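Local coordinates for hypothetical protein CNAG_02591 (Cryptococcus neoformans, PDB 4P5N) that may play a role in primary metabolism, is linked to hypervirulence, and carries a small Tudor domain of the SH3 clan, at residues Lys39-Ala42 / Ala43-Val47; Asn12-Val15 / Gly16-Val19; Val5-Lys8 / Gln9-Ile13. One frame throughout, in Å; residues are numbered along the deposited sequence. Where two conformers were deposited one is given.

Interaction 1 of 3, residues Lys39-Ala42 / Ala43-Val47. With CD (cadmium ion), chain D; SO4 (sulfate ion), chain G.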
loop_
_atom_site.group_PDB
_atom_site.type_symbol
_atom_site.label_atom_id
_atom_site.label_comp_id
_atom_site.label_asym_id
_atom_site.label_seq_id
_atom_site.Cartn_x
_atom_site.Cartn_y
_atom_site.Cartn_z
ATOM N N LYS A 39 5.575 -4.079 -13.597
ATOM C CA LYS A 39 4.919 -5.113 -12.801
ATOM C C LYS A 39 5.910 -5.766 -11.839
ATOM O O LYS A 39 5.552 -6.065 -10.691
ATOM C CB LYS A 39 4.217 -6.134 -13.710
ATOM C CG LYS A 39 3.753 -7.407 -13.019
ATOM C CD LYS A 39 2.775 -8.191 -13.879
ATOM C CE LYS A 39 3.489 -9.000 -14.949
ATOM N NZ LYS A 39 2.624 -10.100 -15.455
ATOM N N GLU A 40 7.155 -5.959 -12.290
ATOM C CA GLU A 40 8.191 -6.596 -11.463
ATOM C C GLU A 40 8.588 -5.726 -10.264
ATOM O O GLU A 40 8.722 -6.215 -9.154
ATOM C CB GLU A 40 9.419 -6.951 -12.302
ATOM C CG GLU A 40 9.157 -7.971 -13.404
ATOM C CD GLU A 40 8.607 -7.379 -14.706
ATOM O OE1 GLU A 40 8.452 -6.144 -14.826
ATOM O OE2 GLU A 40 8.338 -8.176 -15.630
ATOM N N GLU A 41 8.783 -4.433 -10.488
ATOM C CA GLU A 41 9.094 -3.536 -9.388
ATOM C C GLU A 41 7.912 -3.419 -8.429
ATOM O O GLU A 41 8.091 -3.335 -7.211
ATOM C CB GLU A 41 9.433 -2.165 -9.936
ATOM C CG GLU A 41 10.056 -1.214 -8.944
ATOM C CD GLU A 41 10.208 0.184 -9.525
ATOM O OE1 GLU A 41 10.661 1.060 -8.773
ATOM O OE2 GLU A 41 9.866 0.416 -10.723
ATOM N N ALA A 42 6.700 -3.425 -8.970
ATOM C CA ALA A 42 5.507 -3.376 -8.132
ATOM C C ALA A 42 5.448 -4.593 -7.215
ATOM O O ALA A 42 5.176 -4.469 -6.016
ATOM C CB ALA A 42 4.243 -3.263 -8.984
ATOM N N ALA A 43 5.719 -5.763 -7.784
ATOM C CA ALA A 43 5.738 -6.986 -7.007
ATOM C C ALA A 43 6.790 -6.918 -5.900
ATOM O O ALA A 43 6.505 -7.249 -4.753
ATOM C CB ALA A 43 5.962 -8.190 -7.903
ATOM N N GLU A 44 7.995 -6.470 -6.240
ATOM C CA GLU A 44 9.061 -6.346 -5.252
ATOM C C GLU A 44 8.705 -5.393 -4.096
ATOM O O GLU A 44 9.064 -5.650 -2.957
ATOM C CB GLU A 44 10.363 -5.915 -5.917
ATOM C CG GLU A 44 11.509 -5.705 -4.942
ATOM C CD GLU A 44 12.731 -5.117 -5.604
ATOM O OE1 GLU A 44 12.595 -4.083 -6.294
ATOM O OE2 GLU A 44 13.828 -5.683 -5.422
ATOM N N LYS A 45 7.991 -4.314 -4.408
ATOM C CA LYS A 45 7.631 -3.304 -3.415
ATOM C C LYS A 45 6.286 -3.593 -2.742
ATOM O O LYS A 45 5.809 -2.791 -1.936
ATOM C CB LYS A 45 7.626 -1.909 -4.049
ATOM C CG LYS A 45 8.925 -1.542 -4.751
ATOM C CD LYS A 45 10.046 -1.226 -3.774
ATOM C CE LYS A 45 11.406 -1.232 -4.462
ATOM N NZ LYS A 45 11.496 -0.267 -5.599
ATOM N N GLY A 46 5.678 -4.730 -3.078
ATOM C CA GLY A 46 4.435 -5.165 -2.449
ATOM C C GLY A 46 3.195 -4.378 -2.814
ATOM O O GLY A 46 2.242 -4.349 -2.049
ATOM N N VAL A 47 3.218 -3.734 -3.978
ATOM C CA VAL A 47 2.077 -2.955 -4.458
ATOM C C VAL A 47 1.549 -3.563 -5.749
ATOM O O VAL A 47 2.164 -4.471 -6.296
ATOM C CB VAL A 47 2.396 -1.444 -4.623
ATOM C CG1 VAL A 47 2.880 -0.867 -3.294
ATOM C CG2 VAL A 47 3.430 -1.196 -5.710
HETATM CD CD CD D . 12.423 2.326 -7.469
HETATM S S SO4 G . 4.530 -3.544 -17.105
HETATM O O1 SO4 G . 3.767 -2.656 -16.200
HETATM O O2 SO4 G . 3.630 -4.556 -17.690
HETATM O O3 SO4 G . 5.613 -4.219 -16.367
HETATM O O4 SO4 G . 5.140 -2.739 -18.186
#

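Interaction 2 of 3, residues Asn12-Val15 / Gly16-Val19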
loop_
_atom_site.group_PDB
_atom_site.type_symbol
_atom_site.label_atom_id
_atom_site.label_comp_id
_atom_site.label_asym_id
_atom_site.label_seq_id
_atom_site.Cartn_x
_atom_site.Cartn_y
_atom_site.Cartn_z
ATOM N N ASN A 12 5.289 16.336 -14.652
ATOM C CA ASN A 12 6.212 15.269 -14.294
ATOM C C ASN A 12 6.411 15.185 -12.784
ATOM O O ASN A 12 6.689 16.205 -12.124
ATOM C CB ASN A 12 7.561 15.487 -14.993
ATOM C CG ASN A 12 7.451 15.441 -16.516
ATOM O OD1 ASN A 12 6.632 14.697 -17.065
ATOM N ND2 ASN A 12 8.299 16.204 -17.207
ATOM N N ILE A 13 6.291 13.977 -12.238
ATOM C CA ILE A 13 6.459 13.776 -10.802
ATOM C C ILE A 13 7.880 13.298 -10.529
ATOM O O ILE A 13 8.352 12.375 -11.165
ATOM C CB ILE A 13 5.451 12.739 -10.240
ATOM C CG1 ILE A 13 3.998 13.172 -10.523
ATOM C CG2 ILE A 13 5.716 12.502 -8.747
ATOM C CD1 ILE A 13 2.980 12.059 -10.329
ATOM N N ASN A 14 8.554 13.942 -9.580
ATOM C CA ASN A 14 9.913 13.576 -9.215
ATOM C C ASN A 14 9.952 13.091 -7.780
ATOM O O ASN A 14 9.180 13.566 -6.933
ATOM C CB ASN A 14 10.849 14.779 -9.362
ATOM C CG ASN A 14 10.931 15.285 -10.784
ATOM O OD1 ASN A 14 11.055 14.503 -11.736
ATOM N ND2 ASN A 14 10.875 16.604 -10.942
ATOM N N VAL A 15 10.869 12.165 -7.507
ATOM C CA VAL A 15 11.182 11.771 -6.137
ATOM C C VAL A 15 11.555 13.020 -5.334
ATOM O O VAL A 15 12.285 13.880 -5.823
ATOM C CB VAL A 15 12.288 10.698 -6.099
ATOM C CG1 VAL A 15 12.799 10.502 -4.680
ATOM C CG2 VAL A 15 11.753 9.390 -6.676
ATOM N N GLY A 16 10.978 13.127 -4.135
ATOM C CA GLY A 16 11.137 14.283 -3.261
ATOM C C GLY A 16 10.070 15.358 -3.401
ATOM O O GLY A 16 10.005 16.275 -2.580
ATOM N N ASP A 17 9.220 15.261 -4.429
ATOM C CA ASP A 17 8.144 16.244 -4.601
ATOM C C ASP A 17 7.031 15.983 -3.600
ATOM O O ASP A 17 6.772 14.831 -3.208
ATOM C CB ASP A 17 7.502 16.166 -5.999
ATOM C CG ASP A 17 8.402 16.695 -7.119
ATOM O OD1 ASP A 17 9.519 17.160 -6.846
ATOM O OD2 ASP A 17 7.966 16.650 -8.307
ATOM N N THR A 18 6.352 17.053 -3.202
ATOM C CA THR A 18 5.151 16.915 -2.397
ATOM C C THR A 18 3.973 16.600 -3.298
ATOM O O THR A 18 3.682 17.366 -4.215
ATOM C CB THR A 18 4.814 18.206 -1.633
ATOM O OG1 THR A 18 5.945 18.623 -0.860
ATOM C CG2 THR A 18 3.644 17.966 -0.693
ATOM N N VAL A 19 3.304 15.475 -3.024
ATOM C CA VAL A 19 2.072 15.102 -3.735
ATOM C C VAL A 19 0.872 15.135 -2.787
ATOM O O VAL A 19 1.032 15.058 -1.568
ATOM C CB VAL A 19 2.182 13.737 -4.454
ATOM C CG1 VAL A 19 3.173 13.840 -5.602
ATOM C CG2 VAL A 19 2.539 12.604 -3.482
HETATM O O HOH W 1 11.188 18.321 -8.599
#

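Interaction 3 of 3, residues Val5-Lys8 / Gln9-Ile13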
loop_
_atom_site.group_PDB
_atom_site.type_symbol
_atom_site.label_atom_id
_atom_site.label_comp_id
_atom_site.label_asym_id
_atom_site.label_seq_id
_atom_site.Cartn_x
_atom_site.Cartn_y
_atom_site.Cartn_z
ATOM N N VAL A 5 6.484 9.908 -15.201
ATOM C CA VAL A 5 5.082 9.709 -14.824
ATOM C C VAL A 5 4.494 11.074 -14.464
ATOM O O VAL A 5 5.163 11.859 -13.761
ATOM C CB VAL A 5 4.958 8.754 -13.618
ATOM C CG1 VAL A 5 5.395 9.416 -12.319
ATOM C CG2 VAL A 5 3.536 8.294 -13.486
ATOM N N GLN A 6 3.264 11.346 -14.887
ATOM C CA GLN A 6 2.665 12.667 -14.698
ATOM C C GLN A 6 1.461 12.647 -13.754
ATOM O O GLN A 6 0.752 11.627 -13.621
ATOM C CB GLN A 6 2.303 13.303 -16.043
ATOM C CG GLN A 6 3.539 13.507 -16.926
ATOM C CD GLN A 6 3.263 14.081 -18.302
ATOM O OE1 GLN A 6 2.134 14.023 -18.800
ATOM N NE2 GLN A 6 4.303 14.639 -18.929
ATOM N N ASP A 7 1.255 13.775 -13.080
ATOM C CA ASP A 7 0.107 13.949 -12.183
ATOM C C ASP A 7 -1.170 14.326 -12.950
ATOM O O ASP A 7 -1.176 14.312 -14.195
ATOM C CB ASP A 7 0.438 14.954 -11.061
ATOM C CG ASP A 7 0.415 16.402 -11.520
ATOM O OD1 ASP A 7 0.280 16.686 -12.737
ATOM O OD2 ASP A 7 0.529 17.278 -10.631
ATOM N N LYS A 8 -2.235 14.679 -12.228
ATOM C CA LYS A 8 -3.539 14.941 -12.892
ATOM C C LYS A 8 -3.536 16.240 -13.686
ATOM O O LYS A 8 -4.474 16.526 -14.424
ATOM C CB LYS A 8 -4.678 14.930 -11.873
ATOM C CG LYS A 8 -4.722 16.128 -10.944
ATOM C CD LYS A 8 -5.898 16.050 -9.977
ATOM C CE LYS A 8 -7.245 16.065 -10.702
ATOM N NZ LYS A 8 -8.382 16.158 -9.748
ATOM N N GLN A 9 -2.474 17.031 -13.517
ATOM C CA GLN A 9 -2.284 18.257 -14.301
ATOM C C GLN A 9 -1.212 18.117 -15.369
ATOM O O GLN A 9 -0.777 19.114 -15.958
ATOM C CB GLN A 9 -1.992 19.442 -13.370
ATOM C CG GLN A 9 -3.097 19.705 -12.333
ATOM C CD GLN A 9 -4.490 19.960 -12.933
ATOM O OE1 GLN A 9 -4.634 20.315 -14.112
ATOM N NE2 GLN A 9 -5.518 19.777 -12.121
ATOM N N GLY A 10 -0.824 16.873 -15.662
ATOM C CA GLY A 10 0.154 16.616 -16.722
ATOM C C GLY A 10 1.590 16.947 -16.361
ATOM O O GLY A 10 2.444 17.074 -17.258
ATOM N N GLN A 11 1.863 17.106 -15.063
ATOM C CA GLN A 11 3.183 17.547 -14.609
ATOM C C GLN A 11 4.030 16.356 -14.203
ATOM O O GLN A 11 3.547 15.474 -13.494
ATOM C CB GLN A 11 3.042 18.538 -13.432
ATOM C CG GLN A 11 2.188 19.768 -13.759
ATOM C CD GLN A 11 2.674 20.490 -15.002
ATOM O OE1 GLN A 11 3.792 21.008 -15.032
ATOM N NE2 GLN A 11 1.854 20.493 -16.054
ATOM N N ASN A 12 5.289 16.336 -14.652
ATOM C CA ASN A 12 6.212 15.269 -14.294
ATOM C C ASN A 12 6.411 15.185 -12.784
ATOM O O ASN A 12 6.689 16.205 -12.124
ATOM C CB ASN A 12 7.561 15.487 -14.993
ATOM C CG ASN A 12 7.451 15.441 -16.516
ATOM O OD1 ASN A 12 6.632 14.697 -17.065
ATOM N ND2 ASN A 12 8.299 16.204 -17.207
ATOM N N ILE A 13 6.291 13.977 -12.238
ATOM C CA ILE A 13 6.459 13.776 -10.802
ATOM C C ILE A 13 7.880 13.298 -10.529
ATOM O O ILE A 13 8.352 12.375 -11.165
ATOM C CB ILE A 13 5.451 12.739 -10.240
ATOM C CG1 ILE A 13 3.998 13.172 -10.523
ATOM C CG2 ILE A 13 5.716 12.502 -8.747
ATOM C CD1 ILE A 13 2.980 12.059 -10.329
HETATM O O HOH W 2 8.425 10.682 -13.288
#

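Interaction 1 of 3, residues Lys39-Ala42 / Ala43-Val47
A Schellman motif ends the short helix 39-44, with Val47 N bonded back to Ala42 O at 2.9 Å. The companion bond runs from Gly46 N to Ala43 O. Gly46 has a positive phi (71°), which turns the chain out of the helix. Lys45 N keeps the regular helical bond to Glu41 O at 3.0 Å, and it also makes a weak bond to Ala42 O. Ala43 N and Glu44 N close the preceding turns onto Lys39 O and Glu40 O. Beyond the glycine the chain doubles back, and CG2 of Val47 comes within 4.0 Å of CB of Ala42. This small apolar touch lies on the buried side, where Ala42 also packs on Val36 of strand 26-36.

Next to Ala42, Glu41 also touches Val36 and carries its carboxylate to a metal. CG of Glu41 lies opposite the backbone N (chi1 -168°) and the chain beyond it is extended. OE1 of Glu41 binds the cadmium ion at 2.5 Å. Asp34 shares this metal. OE2 of Glu41 accepts from Thr37 N, so both oxygens are engaged. Lys45 has two conformers, so the place of its NZ is less certain. In the one described it crosses Glu41 at a slant, its CG touching Glu41 O, and NZ bonds to Asp34 OD2. At the first turn, Lys39 N gives an almost straight bond of 2.8 Å to O3 of a sulfate ion, probably from the crystallisation liquor. Ala43 O receives His28 of the second subunit.

The cadmium would offset much of the negative charge of Glu41 and Asp34. Lys45 may add to this in the conformer described, close to the metal. The sulfate sits where the helix dipole would attract an anion.

Interaction 2 of 3, residues Asn12-Val15 / Gly16-Val19
Asp17 and Asn14 both carry CG beside their own backbone N and opposite the carbonyl carbon (chi1 -72° and -62°). For Asp17 this folds the carboxylate back over the turn, toward the backbone N of Asn14. Asn14 N donates to OD2 of Asp17 at 3.0 Å and meets that oxygen from well above the carboxylate plane. In the other direction, Asp17 N donates to Asn14 O, also at 3.0 Å. The two residues therefore grip each other twice, once through the backbone and once through the side chain.

The side chains themselves meet at a slant. CB of Asn14 is 3.6 Å from OD2 of Asp17, and the amide and carboxylate planes are 70° apart. A water joins the two ends: it accepts from Asn14 ND2 at 2.9 Å and donates to Asp17 OD1 at 2.7 Å. Asp17 OD2 also lies close to the carboxylate of Asp72, with a long, weak ion pair to Lys75. The nearby Asp72 might raise the pKa of one of the two acids, while Lys75 and the N-H of Asn14 would work against this.

On the inner side, CG2 of Ile13 reaches CG1 of Val19 at 4.3 Å. Both also pack on Val32 of strand 26-36, and Val53 and Phe55 of strand 52-56 continue this apolar layer.

Residues Asn14 to Asp17 form a type II beta turn, with Gly16 at its third position, where a CB would clash with Val15 O. Gly16 and Asp17 have backbone bonds to Val32. The turn thus leads straight into strand 18-23, which enters the antiparallel sheet of this Tudor, SH3-like domain.

Interaction 3 of 3, residues Val5-Lys8 / Gln9-Ile13
Asp7 is the tight centre of this small hairpin-like loop, gripping Gln9 and Gln11. Its CG stands between the backbone N and the carbonyl carbon (chi1 76°), which turns OD1 in under the bend. OD1 of Asp7 accepts Gln11 N at 2.8 Å and Gln9 N at 2.9 Å, from opposite faces of the carboxylate. The bond to Gln9 makes an Asx turn. Gly10 N closes a type I beta turn onto Asp7 O at 3.0 Å. OD2 of Asp7 goes to Asp72 N.

Behind the bend the two arms pair through Asp7 N to Gln11 O and Ile13 N to Val5 O, the latter at 2.8 Å. Gln6 and Asn12 face each other between them as a non-hydrogen-bonded pair. Below, CG1 of Val5, in one of its two conformers, meets CB of Ile13 at 3.9 Å, and both residues pack on Pro67 and Ile35.

The outer side is looser and more polar. Gln6 and Asn12 lie alongside, and NE2 of Gln6 donates to OD1 of Asn12 at 3.0 Å, with that oxygen in its amide plane. Ser4 OG also bonds to this OD1. Gln11 NE2 curls back to Gln9 O. A water bridges Val5 N and Ile13 O at the open end.

With three bonds to backbone N-H groups, the buried carboxylate of Asp7 is well solvated by the chain, and its negative charge would probably be stabilised.

Along the chain the order is interaction 3, interaction 2, interaction 1. Interactions 3 and 2 share Asn12 and Ile13, and their centres are 9 Å apart. Together they form the N-terminal approach to strand 18-23: first the loop 5-13, then the turn 14-17. Ile13 takes part in both. Interaction 1 lies about 19 Å from interaction 2 and 21 Å from interaction 3, centre to centre, with no touch. It comes after strand 26-36, on helix 39-44. That strand is the common partner, as residues of all three contacts pack against it. One sheet thus carries the N-terminal loop and the cadmium-binding helix at separate places.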